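Local coordinates for ABC transporter, substrate-binding protein (Clostridium perfringens, PDB 4EDP) that probably captures a solute outside the cell membrane and hands it to the membrane components of an ABC importer, at residues L92-A97 against L262-I267; G133-L138 against S302-E307; I141-D146 against N154-L159; V145-G150 against E250-I255. All blocks are in the same frame, centred on the assembly; numbering follows the deposited sequence. Where two conformers were deposited one is given.

Contact 1 (L92-A97 against L262-I267); sequences LAESFA and LNFNTI
Two straight backbone bonds fix the tight half of this contact, where Leu92 and Thr266 form an antiparallel hydrogen-bonded pair. Thr266 N donates to Leu92 O at 2.8 Å, nearly along the C=O axis, and Leu92 N returns the bond to Thr266 O at 3.2 Å. Glu94 N adds a third backbone bond, to Phe264 O at 2.9 Å, though from above the carbonyl plane. Asn265 CA also brings its hydrogen to Leu92 O, at 3.3 Å from CA. On the face carrying Leu92 and Thr266, the methyl CB of Ala97, one helical turn on, presses against Thr266 OG1 at 3.3 Å; the hydroxyl stands between backbone N and carbonyl carbon (chi1 68°). The looser side is the partly exposed Glu94 side chain. Extended, with CG anti to the backbone N (chi1 -173°), it runs alongside Phe264 and sets OE1 in plane at the ring edge, 3.4 Å from CD2. A water bridges the two segments, donating to Glu94 OE1 at 2.7 Å and accepting from Phe264 N. Ala93 is the N-cap residue of helix 94-103, so the C-terminal end of strand 89-93 passes directly into a helix, as in the alpha/beta domains of periplasmic-binding-protein folds.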
# COMPACT_ATOMS: atom_id res chain seq x y z
N LEU A 92 -1.32 5.12 -9.22
CA LEU A 92 -2.39 4.37 -8.57
C LEU A 92 -1.84 3.42 -7.53
O LEU A 92 -0.66 3.05 -7.55
CB LEU A 92 -3.16 3.48 -9.59
CG LEU A 92 -4.01 4.13 -10.70
CD1 LEU A 92 -4.36 3.12 -11.80
CD2 LEU A 92 -5.25 4.77 -10.08
N ALA A 93 -2.71 3.04 -6.59
CA ALA A 93 -2.38 1.97 -5.66
C ALA A 93 -2.25 0.73 -6.56
O ALA A 93 -2.97 0.60 -7.56
CB ALA A 93 -3.49 1.79 -4.63
N GLU A 94 -1.35 -0.18 -6.23
CA GLU A 94 -1.13 -1.35 -7.08
C GLU A 94 -2.42 -2.13 -7.41
O GLU A 94 -2.58 -2.61 -8.54
CB GLU A 94 -0.09 -2.30 -6.44
CG GLU A 94 0.28 -3.43 -7.38
CD GLU A 94 1.18 -4.48 -6.79
OE1 GLU A 94 1.43 -4.46 -5.56
OE2 GLU A 94 1.61 -5.35 -7.57
N SER A 95 -3.33 -2.27 -6.44
CA SER A 95 -4.58 -3.03 -6.66
C SER A 95 -5.36 -2.45 -7.84
O SER A 95 -5.94 -3.20 -8.62
CB SER A 95 -5.47 -3.05 -5.42
OG SER A 95 -5.94 -1.75 -5.10
N PHE A 96 -5.38 -1.13 -7.95
CA PHE A 96 -6.06 -0.44 -9.04
C PHE A 96 -5.20 -0.47 -10.30
O PHE A 96 -5.73 -0.64 -11.40
CB PHE A 96 -6.39 1.01 -8.67
CG PHE A 96 -7.48 1.13 -7.65
CD1 PHE A 96 -8.80 1.20 -8.05
CD2 PHE A 96 -7.20 1.18 -6.30
CE1 PHE A 96 -9.82 1.31 -7.12
CE2 PHE A 96 -8.21 1.28 -5.38
CZ PHE A 96 -9.52 1.35 -5.79
N ALA A 97 -3.89 -0.33 -10.15
CA ALA A 97 -3.01 -0.38 -11.32
C ALA A 97 -3.19 -1.70 -12.06
O ALA A 97 -3.24 -1.71 -13.29
CB ALA A 97 -1.55 -0.16 -10.94
N LEU A 262 3.50 -5.84 2.72
CA LEU A 262 3.66 -4.55 2.09
C LEU A 262 2.57 -4.29 1.07
O LEU A 262 1.94 -5.23 0.57
CB LEU A 262 4.98 -4.50 1.31
CG LEU A 262 6.25 -4.87 2.06
CD1 LEU A 262 7.47 -4.78 1.13
CD2 LEU A 262 6.40 -4.01 3.30
N ASN A 263 2.34 -3.01 0.81
CA ASN A 263 1.49 -2.60 -0.31
C ASN A 263 2.28 -1.48 -1.02
O ASN A 263 3.12 -0.82 -0.39
CB ASN A 263 0.07 -2.21 0.07
CG ASN A 263 -0.00 -1.01 0.96
OD1 ASN A 263 0.01 0.14 0.49
ND2 ASN A 263 -0.16 -1.26 2.26
N PHE A 264 2.05 -1.33 -2.31
CA PHE A 264 2.76 -0.35 -3.13
C PHE A 264 1.83 0.57 -3.90
O PHE A 264 0.69 0.22 -4.17
CB PHE A 264 3.57 -1.09 -4.22
CG PHE A 264 4.53 -2.15 -3.70
CD1 PHE A 264 5.69 -1.78 -3.05
CD2 PHE A 264 4.28 -3.49 -3.88
CE1 PHE A 264 6.58 -2.73 -2.55
CE2 PHE A 264 5.18 -4.44 -3.39
CZ PHE A 264 6.31 -4.05 -2.71
N ASN A 265 2.35 1.75 -4.28
CA ASN A 265 1.69 2.63 -5.22
C ASN A 265 2.66 2.58 -6.40
O ASN A 265 3.87 2.57 -6.21
CB ASN A 265 1.49 4.05 -4.71
CG ASN A 265 0.53 4.12 -3.54
OD1 ASN A 265 -0.32 3.24 -3.37
ND2 ASN A 265 0.64 5.17 -2.75
N THR A 266 2.13 2.58 -7.61
CA THR A 266 2.96 2.47 -8.80
C THR A 266 2.69 3.57 -9.81
O THR A 266 1.69 4.27 -9.71
CB THR A 266 2.68 1.12 -9.52
OG1 THR A 266 1.36 1.12 -10.07
CG2 THR A 266 2.86 -0.08 -8.57
N ILE A 267 3.58 3.71 -10.78
CA ILE A 267 3.40 4.68 -11.87
C ILE A 267 3.45 3.92 -13.18
O ILE A 267 4.41 3.18 -13.45
CB ILE A 267 4.51 5.76 -11.94
CG1 ILE A 267 4.74 6.42 -10.59
CG2 ILE A 267 4.18 6.81 -13.03
CD1 ILE A 267 5.95 7.35 -10.56
O HOH W 1 0.32 -3.53 -3.29

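Contact 2 (G133-L138 against S302-E307); sequences GPAYTL and SPVNKE
Here the corner at the start of strand 135-145 meets the loop 302-307, at the mixed sheet of the alpha/beta fold of a periplasmic-binding-protein type protein; all seven touching residues are buried. The polar part centres on Ser302 O. Thr137 OG1, anti to its backbone N (chi1 -168°), donates to Ser302 O at 2.6 Å, arriving in the carbonyl plane on a lone pair. Leu138 N adds a weak bond to the same oxygen, and Thr137 CA contributes a CA-H...O approach, so one strong bond and two weaker approaches converge on this carbonyl. A water completes the group: it donates to Thr137 OG1 at 2.7 Å and accepts from Ser302 N, linking the Thr137 hydroxyl to the backbone of Ser302. Ser302 OG is satisfied elsewhere, by Thr319 N. Gln292 of helix 289-299 ties the two sides together through its side-chain amide, accepting from Val304 N and Asn305 N and donating to Tyr136 O.

The apolar part is carried by Val304, whose CB points toward strand 135-145. CG1, anti to the carbonyl carbon (chi1 -63°), lies over the backbone at Thr137, 3.5 Å from Thr137 N, and also reaches Ala135 CB. CG2, in the crowded position between backbone N and carbonyl carbon, faces the Ala135 carbonyl; Ala135 O is buried with no hydrogen-bond partner in the model. Leu138, with CG likewise in the crowded position (chi1 64°), spreads its branches over the opposing chain: CD1 touches Ser302 CB at 3.8 Å, and CD2 sits 3.8 Å from Pro303 O.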
# COMPACT_ATOMS: atom_id res chain seq x y z
N GLY A 133 4.04 -0.85 -14.68
CA GLY A 133 4.54 0.23 -13.87
C GLY A 133 5.20 -0.19 -12.57
O GLY A 133 4.69 -1.03 -11.87
N PRO A 134 6.33 0.44 -12.24
CA PRO A 134 7.02 0.05 -11.01
C PRO A 134 6.47 0.74 -9.77
O PRO A 134 5.86 1.83 -9.86
CB PRO A 134 8.45 0.56 -11.24
CG PRO A 134 8.28 1.76 -12.09
CD PRO A 134 7.06 1.49 -12.97
N ALA A 135 6.68 0.12 -8.61
CA ALA A 135 6.35 0.78 -7.34
C ALA A 135 7.30 1.95 -7.17
O ALA A 135 8.48 1.80 -7.44
CB ALA A 135 6.55 -0.16 -6.16
N TYR A 136 6.80 3.10 -6.71
CA TYR A 136 7.66 4.25 -6.40
C TYR A 136 7.67 4.49 -4.87
O TYR A 136 8.46 5.31 -4.36
CB TYR A 136 7.22 5.54 -7.14
CG TYR A 136 5.88 6.04 -6.67
CD1 TYR A 136 4.70 5.52 -7.20
CD2 TYR A 136 5.78 6.97 -5.64
CE1 TYR A 136 3.47 5.93 -6.74
CE2 TYR A 136 4.55 7.40 -5.19
CZ TYR A 136 3.40 6.87 -5.74
OH TYR A 136 2.17 7.28 -5.27
N THR A 137 6.75 3.85 -4.14
CA THR A 137 6.69 3.96 -2.70
C THR A 137 6.04 2.69 -2.18
O THR A 137 5.42 1.91 -2.95
CB THR A 137 5.88 5.20 -2.23
OG1 THR A 137 6.08 5.41 -0.83
CG2 THR A 137 4.36 5.01 -2.51
N LEU A 138 6.16 2.47 -0.88
CA LEU A 138 5.58 1.31 -0.22
C LEU A 138 5.07 1.70 1.16
O LEU A 138 5.41 2.75 1.68
CB LEU A 138 6.63 0.18 -0.10
CG LEU A 138 7.87 0.44 0.78
CD1 LEU A 138 7.57 0.30 2.29
CD2 LEU A 138 8.99 -0.54 0.42
N SER A 302 7.44 6.27 1.98
CA SER A 302 8.48 5.31 2.27
C SER A 302 9.19 5.00 0.94
O SER A 302 8.54 4.77 -0.09
CB SER A 302 7.93 4.01 2.85
OG SER A 302 7.36 4.21 4.15
N PRO A 303 10.52 4.98 0.96
CA PRO A 303 11.25 4.77 -0.28
C PRO A 303 11.34 3.34 -0.76
O PRO A 303 11.30 2.40 0.04
CB PRO A 303 12.64 5.27 0.07
CG PRO A 303 12.77 5.00 1.54
CD PRO A 303 11.41 5.28 2.09
N VAL A 304 11.41 3.19 -2.08
CA VAL A 304 11.67 1.87 -2.68
C VAL A 304 13.13 1.81 -3.13
O VAL A 304 13.64 0.72 -3.42
CB VAL A 304 10.75 1.55 -3.88
CG1 VAL A 304 9.27 1.47 -3.44
CG2 VAL A 304 10.93 2.56 -5.03
N ASN A 305 13.82 2.96 -3.18
CA ASN A 305 15.21 3.00 -3.59
C ASN A 305 16.08 2.66 -2.38
O ASN A 305 16.09 3.40 -1.40
CB ASN A 305 15.56 4.38 -4.19
CG ASN A 305 16.98 4.46 -4.72
OD1 ASN A 305 17.94 4.01 -4.07
ND2 ASN A 305 17.14 5.10 -5.89
N LYS A 306 16.79 1.53 -2.45
CA LYS A 306 17.62 1.07 -1.33
C LYS A 306 18.87 1.91 -1.05
O LYS A 306 19.56 1.68 -0.04
CB LYS A 306 18.02 -0.41 -1.53
CG LYS A 306 18.94 -0.67 -2.68
CD LYS A 306 19.10 -2.18 -2.92
CE LYS A 306 19.95 -2.44 -4.14
NZ LYS A 306 20.19 -3.90 -4.35
N GLU A 307 19.17 2.88 -1.91
CA GLU A 307 20.35 3.70 -1.71
C GLU A 307 20.12 5.00 -0.96
O GLU A 307 21.07 5.74 -0.70
CB GLU A 307 20.94 4.07 -3.07
CG GLU A 307 21.21 2.87 -3.97
CD GLU A 307 22.25 1.93 -3.40
OE1 GLU A 307 22.96 2.33 -2.45
OE2 GLU A 307 22.37 0.79 -3.91
O HOH W 2 4.47 5.61 1.38

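Contact 3 (I141-D146 against N154-L159); sequences IGIVVD and NSWEDL
The backbone of strand 141-145 runs past the loop and 3-10 turn of 154-159 at a distance, the closest CA atoms being those of Ile143 and Trp156, 7.8 Å apart, so side chains make the contact. The six-membered part of the Trp156 indole carries most of it. Its CG is anti to the carbonyl carbon (chi1 -67°), which sends the ring toward the strand. Ile143 CG1, anti to its own carbonyl carbon (chi1 -55°), slides past in the opposite direction and approaches Trp156 CZ3 at 3.5 Å, while Ile143 CD1 goes on to touch Ser155 O. Ile141 crosses the indole at about a right angle: its CG1 takes the crowded position between backbone N and carbonyl carbon, and its CD1 meets Trp156 CH2 at 3.8 Å. Both isoleucines approach the ring obliquely. The other branch of Ile143, CG2, meets Leu159 CD2 tip to tip at 3.9 Å.

The loop's own shape is held by polar bonds. Asp158 OD2 accepts from Asn154 N at 2.8 Å on its anti lone pair, and from Ser155 N at 3.2 Å from above the carboxylate plane. Ser155 OG in turn accepts from Asp158 N, an ST motif at the start of the 3-10 turn. The indole's single N-H is taken by Gly259 O, and helix 178-189 also packs on the ring. With the N-H groups of Trp156, Asn154, Ser155 and Asp158 so bonded, the contact is mainly hydrocarbon against the ring, Ser155 O being the polar atom touched, consistent with a Trp156 buried in the hydrophobic core beside this strand.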
# COMPACT_ATOMS: atom_id res chain seq x y z
N ILE A 141 2.13 -2.93 7.38
CA ILE A 141 1.24 -3.05 8.52
C ILE A 141 1.98 -3.66 9.70
O ILE A 141 3.11 -4.11 9.57
CB ILE A 141 -0.01 -3.91 8.20
CG1 ILE A 141 0.39 -5.27 7.64
CG2 ILE A 141 -0.95 -3.15 7.22
CD1 ILE A 141 -0.77 -6.19 7.40
N GLY A 142 1.33 -3.63 10.85
CA GLY A 142 1.87 -4.21 12.06
C GLY A 142 0.69 -4.43 12.97
O GLY A 142 -0.47 -4.15 12.60
N ILE A 143 0.98 -4.97 14.15
CA ILE A 143 -0.06 -5.12 15.17
C ILE A 143 0.19 -4.01 16.19
O ILE A 143 1.19 -4.01 16.93
CB ILE A 143 -0.02 -6.47 15.89
CG1 ILE A 143 -0.07 -7.64 14.89
CG2 ILE A 143 -1.20 -6.55 16.89
CD1 ILE A 143 0.11 -9.02 15.53
N VAL A 144 -0.68 -3.02 16.21
CA VAL A 144 -0.58 -1.93 17.17
C VAL A 144 -1.20 -2.47 18.43
O VAL A 144 -2.36 -2.93 18.41
CB VAL A 144 -1.30 -0.67 16.68
CG1 VAL A 144 -1.19 0.48 17.74
CG2 VAL A 144 -0.72 -0.27 15.34
N VAL A 145 -0.44 -2.45 19.53
CA VAL A 145 -0.85 -3.03 20.78
C VAL A 145 -0.72 -2.12 21.98
O VAL A 145 0.25 -1.37 22.08
CB VAL A 145 0.05 -4.29 21.09
CG1 VAL A 145 -0.32 -4.92 22.46
CG2 VAL A 145 -0.05 -5.34 19.98
N ASP A 146 -1.71 -2.15 22.87
CA ASP A 146 -1.65 -1.40 24.14
C ASP A 146 -1.08 -2.43 25.13
O ASP A 146 -1.78 -3.33 25.56
CB ASP A 146 -3.04 -0.97 24.60
CG ASP A 146 -3.03 -0.37 26.00
OD1 ASP A 146 -1.94 -0.17 26.58
OD2 ASP A 146 -4.14 -0.11 26.53
N ASN A 154 2.68 -11.33 19.88
CA ASN A 154 3.95 -11.30 19.15
C ASN A 154 3.81 -11.63 17.67
O ASN A 154 4.41 -11.00 16.80
CB ASN A 154 4.91 -12.31 19.78
CG ASN A 154 5.35 -11.90 21.18
OD1 ASN A 154 5.88 -10.81 21.36
ND2 ASN A 154 5.15 -12.78 22.15
N SER A 155 2.96 -12.60 17.39
CA SER A 155 2.80 -13.13 16.03
C SER A 155 1.39 -12.80 15.52
O SER A 155 0.52 -12.41 16.30
CB SER A 155 2.94 -14.64 16.07
OG SER A 155 1.87 -15.19 16.81
N TRP A 156 1.15 -12.97 14.22
CA TRP A 156 -0.18 -12.75 13.68
C TRP A 156 -1.17 -13.74 14.31
O TRP A 156 -2.32 -13.38 14.61
CB TRP A 156 -0.21 -12.95 12.16
CG TRP A 156 0.56 -11.94 11.35
CD1 TRP A 156 1.63 -12.20 10.53
CD2 TRP A 156 0.32 -10.53 11.25
NE1 TRP A 156 2.07 -11.04 9.94
CE2 TRP A 156 1.28 -10.00 10.36
CE3 TRP A 156 -0.60 -9.65 11.84
CZ2 TRP A 156 1.36 -8.65 10.07
CZ3 TRP A 156 -0.52 -8.31 11.53
CH2 TRP A 156 0.44 -7.82 10.67
N GLU A 157 -0.72 -14.98 14.51
CA GLU A 157 -1.57 -16.02 15.06
C GLU A 157 -2.08 -15.71 16.48
O GLU A 157 -3.14 -16.19 16.87
CB GLU A 157 -0.88 -17.38 15.02
CG GLU A 157 -0.59 -17.88 13.58
CD GLU A 157 0.62 -17.26 12.86
OE1 GLU A 157 1.39 -16.45 13.45
OE2 GLU A 157 0.81 -17.65 11.68
N ASP A 158 -1.31 -14.91 17.22
CA ASP A 158 -1.70 -14.51 18.58
C ASP A 158 -3.00 -13.70 18.60
O ASP A 158 -3.66 -13.60 19.64
CB ASP A 158 -0.59 -13.72 19.31
CG ASP A 158 0.59 -14.58 19.73
OD1 ASP A 158 0.45 -15.81 19.90
OD2 ASP A 158 1.67 -13.98 19.94
N LEU A 159 -3.40 -13.12 17.46
CA LEU A 159 -4.66 -12.36 17.39
C LEU A 159 -5.88 -13.25 17.66
O LEU A 159 -6.94 -12.76 18.02
CB LEU A 159 -4.80 -11.66 16.03
CG LEU A 159 -3.78 -10.54 15.75
CD1 LEU A 159 -3.89 -10.09 14.28
CD2 LEU A 159 -3.95 -9.36 16.71

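Contact 4 (V145-G150 against E250-I255); sequences VDPSAG and EVINVI
Val145 lies against Ile252 and Val254 of the neighbouring strand. Its CG2, anti to the carbonyl carbon while CG1 is anti to the backbone N (chi1 177°), crosses Val254 CG2 obliquely at 4.0 Å, and its CB rests against Ile252 CG1 at the same distance. Ile252 CG1, in the crowded position between backbone N and carbonyl carbon (chi1 65°), lies beside Val145 O, and CG2 meets Pro147 CG at 4.2 Å. Val145 and Ile252 form an antiparallel hydrogen-bonded pair: Val145 N to Ile252 O is 2.8 Å and Ile252 N to Val145 O 2.9 Å, both nearly straight and in the carbonyl plane. This joins strand 252-254 to the end of strand 135-145 within the mixed sheet of the periplasmic-binding-protein fold. Beyond the pair, the chain turns into the 3-10 segment 147-149, and the Pro147 ring becomes the next bump: CD sits 3.2 Å from Glu250 O and CG stands close behind it. An Asx turn shapes this corner, Asp146 OD1 accepting from Ser148 N and, at 2.6 Å, from Ser148 OG. The extended Glu250 side chain reaches along the solvent edge to place OE2 4.0 Å from Ser148 CB.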
# COMPACT_ATOMS: atom_id res chain seq x y z
N VAL A 145 -0.44 -2.45 19.53
CA VAL A 145 -0.85 -3.03 20.78
C VAL A 145 -0.72 -2.12 21.98
O VAL A 145 0.25 -1.37 22.08
CB VAL A 145 0.05 -4.29 21.09
CG1 VAL A 145 -0.32 -4.92 22.46
CG2 VAL A 145 -0.05 -5.34 19.98
N ASP A 146 -1.71 -2.15 22.87
CA ASP A 146 -1.65 -1.40 24.14
C ASP A 146 -1.08 -2.43 25.13
O ASP A 146 -1.78 -3.33 25.56
CB ASP A 146 -3.04 -0.97 24.60
CG ASP A 146 -3.03 -0.37 26.00
OD1 ASP A 146 -1.94 -0.17 26.58
OD2 ASP A 146 -4.14 -0.11 26.53
N PRO A 147 0.21 -2.30 25.47
CA PRO A 147 0.85 -3.30 26.31
C PRO A 147 0.37 -3.30 27.76
O PRO A 147 0.55 -4.30 28.46
CB PRO A 147 2.34 -2.94 26.20
CG PRO A 147 2.34 -1.48 25.95
CD PRO A 147 1.12 -1.19 25.13
N SER A 148 -0.30 -2.23 28.19
CA SER A 148 -0.77 -2.14 29.56
C SER A 148 -1.92 -3.09 29.88
O SER A 148 -2.28 -3.25 31.04
CB SER A 148 -1.17 -0.70 29.92
OG SER A 148 -2.30 -0.29 29.18
N ALA A 149 -2.51 -3.71 28.86
CA ALA A 149 -3.57 -4.68 29.07
C ALA A 149 -2.92 -6.00 29.51
O ALA A 149 -3.61 -6.92 29.96
CB ALA A 149 -4.39 -4.88 27.81
N GLY A 150 -1.61 -6.10 29.37
CA GLY A 150 -0.86 -7.29 29.76
C GLY A 150 -1.16 -8.55 28.95
O GLY A 150 -0.97 -9.66 29.44
N GLU A 250 1.49 5.16 24.76
CA GLU A 250 1.97 3.88 25.27
C GLU A 250 1.86 2.71 24.27
O GLU A 250 2.39 1.63 24.53
CB GLU A 250 1.26 3.51 26.59
CG GLU A 250 1.56 4.49 27.76
CD GLU A 250 0.95 4.07 29.10
OE1 GLU A 250 1.01 4.87 30.06
OE2 GLU A 250 0.42 2.94 29.22
N VAL A 251 1.18 2.91 23.13
CA VAL A 251 1.03 1.81 22.18
C VAL A 251 2.39 1.46 21.54
O VAL A 251 3.27 2.32 21.45
CB VAL A 251 -0.03 2.05 21.06
CG1 VAL A 251 -1.45 2.17 21.66
CG2 VAL A 251 0.35 3.26 20.19
N ILE A 252 2.54 0.19 21.19
CA ILE A 252 3.71 -0.34 20.50
C ILE A 252 3.28 -0.96 19.17
O ILE A 252 2.11 -1.32 18.96
CB ILE A 252 4.46 -1.40 21.38
CG1 ILE A 252 3.61 -2.64 21.63
CG2 ILE A 252 4.87 -0.76 22.71
CD1 ILE A 252 4.33 -3.75 22.45
N ASN A 253 4.25 -1.07 18.25
CA ASN A 253 4.03 -1.63 16.93
C ASN A 253 4.78 -2.94 16.82
O ASN A 253 6.02 -2.96 16.66
CB ASN A 253 4.53 -0.64 15.89
CG ASN A 253 4.18 -1.03 14.49
OD1 ASN A 253 3.13 -1.61 14.22
ND2 ASN A 253 5.06 -0.65 13.54
N VAL A 254 4.04 -4.02 16.90
CA VAL A 254 4.60 -5.36 16.85
C VAL A 254 4.64 -5.85 15.40
O VAL A 254 3.63 -5.81 14.69
CB VAL A 254 3.76 -6.36 17.73
CG1 VAL A 254 4.20 -7.79 17.52
CG2 VAL A 254 3.83 -5.97 19.22
N ILE A 255 5.83 -6.28 14.95
CA ILE A 255 6.00 -6.85 13.61
C ILE A 255 6.30 -8.32 13.82
O ILE A 255 7.34 -8.66 14.39
CB ILE A 255 7.15 -6.19 12.83
CG1 ILE A 255 6.93 -4.68 12.71
CG2 ILE A 255 7.33 -6.84 11.43
CD1 ILE A 255 5.64 -4.28 12.03

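All four contacts reach one mixed sheet, with strand 135-145 as the common thread: contact 2 uses its start, contact 3 its later half, contact 4 its end, and contact 1 involves its neighbour, strand 262-269. Contacts 1 and 2 have centres about 11 Å apart and touch through backbone pairing between those two strands; contacts 3 and 4, centres about 9 Å apart, share Val145 and Asp146. The two pairs are separated by 24 to 29 Å between centres. Along the chain contacts 1 and 2 cross, while 3 and 4 are nested inside both. This interleaving suits the two-lobed periplasmic-binding-protein architecture, in which the chain passes between lobes more than once.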